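Inositol-1,4,5-trisphosphate 5-phosphatase 1 (Schizosaccharomyces pombe, PDB 1I9Z) removes the 5-phosphate from soluble inositol phosphates and membrane phosphoinositides, with Mg(2+) as cofactor, through the catalytic domain that makes up this chain. Local coordinates at residues E131-K136 with S186-R191; V103-G108 with I151-E156. All coordinates share one frame; numbering follows the deposited sequence.

Contact 1 of 2, residues E131-K136 with S186-R191; sequences EGTVKK and SGLRFR
The polar contacts come at two places. At one end, the Glu131 carboxylate reaches out on an extended chain, and Glu131 OE1 accepts a hydrogen bond from Arg191 N at 3.2 Å, bent (145°) and arriving from above the carboxylate plane. OE1 also forms a salt bridge with Arg194, so the acid has a second, charged partner. Glu131 OE2 accepts a short 2.5 Å bond from water 1, while the methylenes of Arg191 lie across the carboxylate, CG 3.6 Å from Glu131 CD. Midway, Thr133 OG1 stands 3.2 Å from Arg189 O, a weak hydrogen bond at best. Water 2 lies 2.8 Å from Thr133 OG1 and accepts a hydrogen bond from Arg189 N at 3.0 Å, linking the threonine hydroxyl to the loop backbone.

The apolar contacts lie alongside. Thr133 CG2 sits over one face of Phe190, a CH-pi contact 4.1 Å from the ring centroid, and Gly132 CA lies at that ring's edge. Leu188 CD1 presses on Lys135 CB at 3.5 Å.

Coming off helix 174-187, the loop thus runs roughly antiparallel over edge strand 127-136, on the outer face of one sheet of the DNase I-like sandwich; Phe190 reaches on to strands 147-155 and 158-166, Leu188 to 158-166.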
loop_
_atom_site.group_PDB
_atom_site.type_symbol
_atom_site.label_atom_id
_atom_site.label_comp_id
_atom_site.label_asym_id
_atom_site.label_seq_id
_atom_site.Cartn_x
_atom_site.Cartn_y
_atom_site.Cartn_z
ATOM N N GLU A 131 -10.189 8.021 7.271
ATOM C CA GLU A 131 -9.638 8.032 8.608
ATOM C C GLU A 131 -8.159 7.804 8.559
ATOM O O GLU A 131 -7.659 7.165 7.610
ATOM C CB GLU A 131 -10.290 6.957 9.492
ATOM C CG GLU A 131 -11.830 7.190 9.563
ATOM C CD GLU A 131 -12.606 6.077 10.288
ATOM O OE1 GLU A 131 -12.004 5.112 10.743
ATOM O OE2 GLU A 131 -13.841 6.168 10.363
ATOM N N GLY A 132 -7.437 8.337 9.539
ATOM C CA GLY A 132 -6.005 8.088 9.532
ATOM C C GLY A 132 -5.494 7.808 10.917
ATOM O O GLY A 132 -6.138 8.205 11.919
ATOM N N THR A 133 -4.347 7.122 10.990
ATOM C CA THR A 133 -3.732 6.900 12.293
ATOM C C THR A 133 -2.244 6.553 12.125
ATOM O O THR A 133 -1.725 6.469 10.989
ATOM C CB THR A 133 -4.483 5.793 13.078
ATOM O OG1 THR A 133 -4.038 5.790 14.444
ATOM C CG2 THR A 133 -4.233 4.420 12.438
ATOM N N VAL A 134 -1.525 6.418 13.228
ATOM C CA VAL A 134 -0.104 6.078 13.117
ATOM C C VAL A 134 0.191 5.116 14.256
ATOM O O VAL A 134 -0.594 5.046 15.222
ATOM C CB VAL A 134 0.820 7.333 13.345
ATOM C CG1 VAL A 134 0.510 8.379 12.275
ATOM C CG2 VAL A 134 0.680 7.878 14.822
ATOM N N LYS A 135 1.315 4.415 14.161
ATOM C CA LYS A 135 1.717 3.557 15.285
ATOM C C LYS A 135 3.228 3.430 15.275
ATOM O O LYS A 135 3.840 2.981 14.262
ATOM C CB LYS A 135 1.094 2.153 15.180
ATOM C CG LYS A 135 1.573 1.197 16.329
ATOM C CD LYS A 135 1.000 1.609 17.664
ATOM C CE LYS A 135 1.540 0.673 18.779
ATOM N NZ LYS A 135 1.029 1.063 20.167
ATOM N N LYS A 136 3.859 3.820 16.380
ATOM C CA LYS A 136 5.298 3.667 16.473
ATOM C C LYS A 136 5.615 2.214 16.833
ATOM O O LYS A 136 4.800 1.467 17.449
ATOM C CB LYS A 136 5.890 4.634 17.542
ATOM C CG LYS A 136 5.574 4.253 18.963
ATOM C CD LYS A 136 5.899 5.412 19.962
ATOM C CE LYS A 136 7.416 5.732 20.033
ATOM N NZ LYS A 136 8.294 4.583 20.564
ATOM N N SER A 186 -1.412 -5.122 15.253
ATOM C CA SER A 186 -2.315 -5.087 16.425
ATOM C C SER A 186 -2.544 -3.654 16.904
ATOM O O SER A 186 -3.602 -3.319 17.443
ATOM C CB SER A 186 -1.715 -5.838 17.619
ATOM O OG SER A 186 -1.296 -7.147 17.240
ATOM N N GLY A 187 -1.560 -2.787 16.714
ATOM C CA GLY A 187 -1.698 -1.439 17.264
ATOM C C GLY A 187 -2.368 -0.345 16.466
ATOM O O GLY A 187 -2.830 0.651 17.039
ATOM N N LEU A 188 -2.396 -0.480 15.151
ATOM C CA LEU A 188 -3.001 0.555 14.328
ATOM C C LEU A 188 -4.525 0.471 14.487
ATOM O O LEU A 188 -5.134 -0.588 14.252
ATOM C CB LEU A 188 -2.593 0.313 12.884
ATOM C CG LEU A 188 -1.911 1.197 11.844
ATOM C CD1 LEU A 188 -1.045 2.360 12.409
ATOM C CD2 LEU A 188 -1.149 0.243 10.927
ATOM N N ARG A 189 -5.145 1.557 14.910
ATOM C CA ARG A 189 -6.596 1.544 15.079
ATOM C C ARG A 189 -7.121 2.867 14.608
ATOM O O ARG A 189 -6.573 3.889 14.986
ATOM C CB ARG A 189 -6.939 1.402 16.544
ATOM C CG ARG A 189 -6.709 -0.015 17.026
ATOM C CD ARG A 189 -7.945 -0.833 16.690
ATOM N NE ARG A 189 -7.844 -2.157 17.294
ATOM C CZ ARG A 189 -7.024 -3.095 16.841
ATOM N NH1 ARG A 189 -6.264 -2.857 15.782
ATOM N NH2 ARG A 189 -6.934 -4.254 17.465
ATOM N N PHE A 190 -8.149 2.841 13.768
ATOM C CA PHE A 190 -8.715 4.112 13.284
ATOM C C PHE A 190 -9.852 4.513 14.221
ATOM O O PHE A 190 -9.780 4.185 15.389
ATOM C CB PHE A 190 -9.218 3.962 11.876
ATOM C CG PHE A 190 -8.146 3.546 10.882
ATOM C CD1 PHE A 190 -8.016 2.214 10.537
ATOM C CD2 PHE A 190 -7.352 4.477 10.246
ATOM C CE1 PHE A 190 -7.107 1.792 9.526
ATOM C CE2 PHE A 190 -6.441 4.078 9.251
ATOM C CZ PHE A 190 -6.341 2.713 8.899
ATOM N N ARG A 191 -10.885 5.199 13.764
ATOM C CA ARG A 191 -11.980 5.558 14.697
ATOM C C ARG A 191 -12.759 4.352 15.226
ATOM O O ARG A 191 -12.953 3.334 14.513
ATOM C CB ARG A 191 -12.966 6.492 14.009
ATOM C CG ARG A 191 -12.224 7.712 13.457
ATOM C CD ARG A 191 -13.170 8.805 12.915
ATOM N NE ARG A 191 -14.022 9.420 13.941
ATOM C CZ ARG A 191 -15.139 10.111 13.679
ATOM N NH1 ARG A 191 -15.546 10.268 12.429
ATOM N NH2 ARG A 191 -15.850 10.658 14.667
HETATM O O HOH W 1 -15.091 8.294 9.758
HETATM O O HOH W 2 -3.269 3.601 16.054
#

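Contact 2 of 2, residues V103-G108 with I151-E156; sequences VQLRSG and IRFDYE
The Phe153 ring receives one methyl of Leu105 over a face, CD2 to CD2 at 4.1 Å, the two side chains crossing obliquely. Phe153 holds its ring in the crowded position between backbone N and carbonyl carbon (chi1 59°), whereas Leu105 extends toward it with CG anti to its own N. The other flat group, the Arg152 guanidinium, lies on the other side of its strand and takes no part across the interface; it makes an end-on salt bridge to Asp154, NH1 to OD1 at 2.9 Å and NH2 to OD2 at 3.0 Å, both oxygens met from above the carboxylate plane, with OD2 at the guanidinium edge in plane. Asn129 and His199 bond to the same cluster.

Ile151 makes the other main contact. Its CG1 branch, anti to the carbonyl carbon and extended at chi2, carries CD1 against the opposing backbone, 3.7 Å from Arg106 O and 3.9 Å from Ser107 CA. The aliphatic part of Arg106 comes alongside, CD 4.3 Å from Ile151 CG1. Leu105 and Arg106 both point inward because the strand has a beta bulge here, where both residues pair with Ile117; Ser107 turns outward to Glu85 of helix 78-94.

The axes of the two short segments come within 8.8 Å, their directions 148° apart; side chains reach across, Ile151 as far as the opposing backbone, without a hydrogen bond. This is face-to-face packing between the two sheets of the beta sandwich typical of the DNase I-like fold.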
loop_
_atom_site.group_PDB
_atom_site.type_symbol
_atom_site.label_atom_id
_atom_site.label_comp_id
_atom_site.label_asym_id
_atom_site.label_seq_id
_atom_site.Cartn_x
_atom_site.Cartn_y
_atom_site.Cartn_z
ATOM N N VAL A 103 -6.443 16.260 -6.197
ATOM C CA VAL A 103 -6.482 16.929 -4.933
ATOM C C VAL A 103 -5.885 15.960 -3.899
ATOM O O VAL A 103 -5.950 14.726 -4.077
ATOM C CB VAL A 103 -7.911 17.254 -4.482
ATOM C CG1 VAL A 103 -8.531 18.309 -5.432
ATOM C CG2 VAL A 103 -8.735 16.003 -4.433
ATOM N N GLN A 104 -5.321 16.534 -2.832
ATOM C CA GLN A 104 -4.793 15.694 -1.742
ATOM C C GLN A 104 -5.965 15.419 -0.819
ATOM O O GLN A 104 -6.604 16.331 -0.248
ATOM C CB GLN A 104 -3.679 16.423 -0.986
ATOM C CG GLN A 104 -3.270 15.758 0.362
ATOM C CD GLN A 104 -2.139 16.524 0.982
ATOM O OE1 GLN A 104 -1.222 16.943 0.266
ATOM N NE2 GLN A 104 -2.197 16.749 2.313
ATOM N N LEU A 105 -6.261 14.157 -0.661
ATOM C CA LEU A 105 -7.333 13.746 0.208
ATOM C C LEU A 105 -6.894 13.941 1.653
ATOM O O LEU A 105 -7.619 14.536 2.514
ATOM C CB LEU A 105 -7.633 12.267 -0.051
ATOM C CG LEU A 105 -8.835 11.628 0.578
ATOM C CD1 LEU A 105 -10.103 12.274 -0.056
ATOM C CD2 LEU A 105 -8.803 10.076 0.318
ATOM N N ARG A 106 -5.720 13.401 1.968
ATOM C CA ARG A 106 -5.217 13.458 3.341
ATOM C C ARG A 106 -3.756 12.997 3.401
ATOM O O ARG A 106 -3.310 12.277 2.489
ATOM C CB ARG A 106 -6.018 12.496 4.272
ATOM C CG ARG A 106 -5.641 12.894 5.762
ATOM C CD ARG A 106 -5.584 12.013 7.088
ATOM N NE ARG A 106 -6.907 11.831 7.543
ATOM C CZ ARG A 106 -7.493 11.587 8.725
ATOM N NH1 ARG A 106 -7.011 11.438 9.997
ATOM N NH2 ARG A 106 -8.793 11.471 8.539
ATOM N N SER A 107 -3.037 13.410 4.438
ATOM C CA SER A 107 -1.673 12.971 4.666
ATOM C C SER A 107 -1.526 12.741 6.155
ATOM O O SER A 107 -2.273 13.274 6.990
ATOM C CB SER A 107 -0.568 13.943 4.174
ATOM O OG SER A 107 -0.481 15.061 5.037
ATOM N N GLY A 108 -0.531 11.951 6.495
ATOM C CA GLY A 108 -0.259 11.626 7.887
ATOM C C GLY A 108 1.258 11.527 8.034
ATOM O O GLY A 108 1.973 11.295 7.020
ATOM N N ILE A 151 -3.896 5.371 6.251
ATOM C CA ILE A 151 -5.117 6.080 5.883
ATOM C C ILE A 151 -6.052 5.060 5.181
ATOM O O ILE A 151 -5.611 4.299 4.311
ATOM C CB ILE A 151 -4.788 7.245 4.932
ATOM C CG1 ILE A 151 -3.944 8.294 5.724
ATOM C CG2 ILE A 151 -6.112 7.849 4.424
ATOM C CD1 ILE A 151 -3.165 9.327 4.752
ATOM N N ARG A 152 -7.328 5.059 5.564
ATOM C CA ARG A 152 -8.315 4.172 4.975
ATOM C C ARG A 152 -9.505 5.030 4.529
ATOM O O ARG A 152 -9.653 6.207 4.919
ATOM C CB ARG A 152 -8.747 3.100 5.989
ATOM C CG ARG A 152 -9.548 3.626 7.289
ATOM C CD ARG A 152 -11.044 3.955 7.027
ATOM N NE ARG A 152 -11.756 2.769 6.527
ATOM C CZ ARG A 152 -12.916 2.769 5.857
ATOM N NH1 ARG A 152 -13.410 1.600 5.426
ATOM N NH2 ARG A 152 -13.603 3.906 5.646
ATOM N N PHE A 153 -10.324 4.454 3.655
ATOM C CA PHE A 153 -11.484 5.177 3.170
ATOM C C PHE A 153 -12.386 4.195 2.406
ATOM O O PHE A 153 -11.966 3.070 2.027
ATOM C CB PHE A 153 -11.067 6.375 2.263
ATOM C CG PHE A 153 -10.255 6.011 1.032
ATOM C CD1 PHE A 153 -10.886 5.657 -0.149
ATOM C CD2 PHE A 153 -8.851 6.009 1.069
ATOM C CE1 PHE A 153 -10.147 5.299 -1.296
ATOM C CE2 PHE A 153 -8.083 5.660 -0.057
ATOM C CZ PHE A 153 -8.715 5.304 -1.246
ATOM N N ASP A 154 -13.623 4.612 2.178
ATOM C CA ASP A 154 -14.497 3.753 1.386
ATOM C C ASP A 154 -14.583 4.452 0.050
ATOM O O ASP A 154 -14.605 5.696 -0.002
ATOM C CB ASP A 154 -15.884 3.658 2.030
ATOM C CG ASP A 154 -15.838 2.944 3.297
ATOM O OD1 ASP A 154 -15.350 1.805 3.277
ATOM O OD2 ASP A 154 -16.250 3.478 4.340
ATOM N N TYR A 155 -14.562 3.660 -1.023
ATOM C CA TYR A 155 -14.744 4.163 -2.385
ATOM C C TYR A 155 -16.085 3.472 -2.746
ATOM O O TYR A 155 -16.171 2.248 -2.982
ATOM C CB TYR A 155 -13.595 3.789 -3.307
ATOM C CG TYR A 155 -13.689 4.500 -4.639
ATOM C CD1 TYR A 155 -12.723 5.436 -5.016
ATOM C CD2 TYR A 155 -14.740 4.237 -5.532
ATOM C CE1 TYR A 155 -12.779 6.082 -6.218
ATOM C CE2 TYR A 155 -14.816 4.899 -6.775
ATOM C CZ TYR A 155 -13.833 5.818 -7.099
ATOM O OH TYR A 155 -13.872 6.508 -8.273
ATOM N N GLU A 156 -17.131 4.300 -2.771
ATOM C CA GLU A 156 -18.494 3.784 -2.896
ATOM C C GLU A 156 -18.626 2.791 -1.730
ATOM O O GLU A 156 -18.322 3.159 -0.595
ATOM C CB GLU A 156 -18.735 3.140 -4.264
ATOM C CG GLU A 156 -18.721 4.129 -5.426
ATOM C CD GLU A 156 -19.778 5.273 -5.384
ATOM O OE1 GLU A 156 -20.719 5.282 -4.576
ATOM O OE2 GLU A 156 -19.629 6.197 -6.193
#

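Strands 127-136 and 147-155 are neighbours in one sheet, and the two contacts lie on its opposite faces. Contact 2 looks inward, across to the second sheet, with a small, apolar interface; contact 1 buries more than twice the area, on the side where the helix 174-187 region covers the sheet, and mixes aromatic packing with water-mediated links and a buried, charged carboxylate. Both are only partly buried. They meet directly: Glu131 O probably accepts a hydrogen bond from Arg152 N, and the Arg106 guanidinium of contact 2 packs against Glu131 and Gly132. Arg152 itself turns to the contact 1 side, where it touches Phe190.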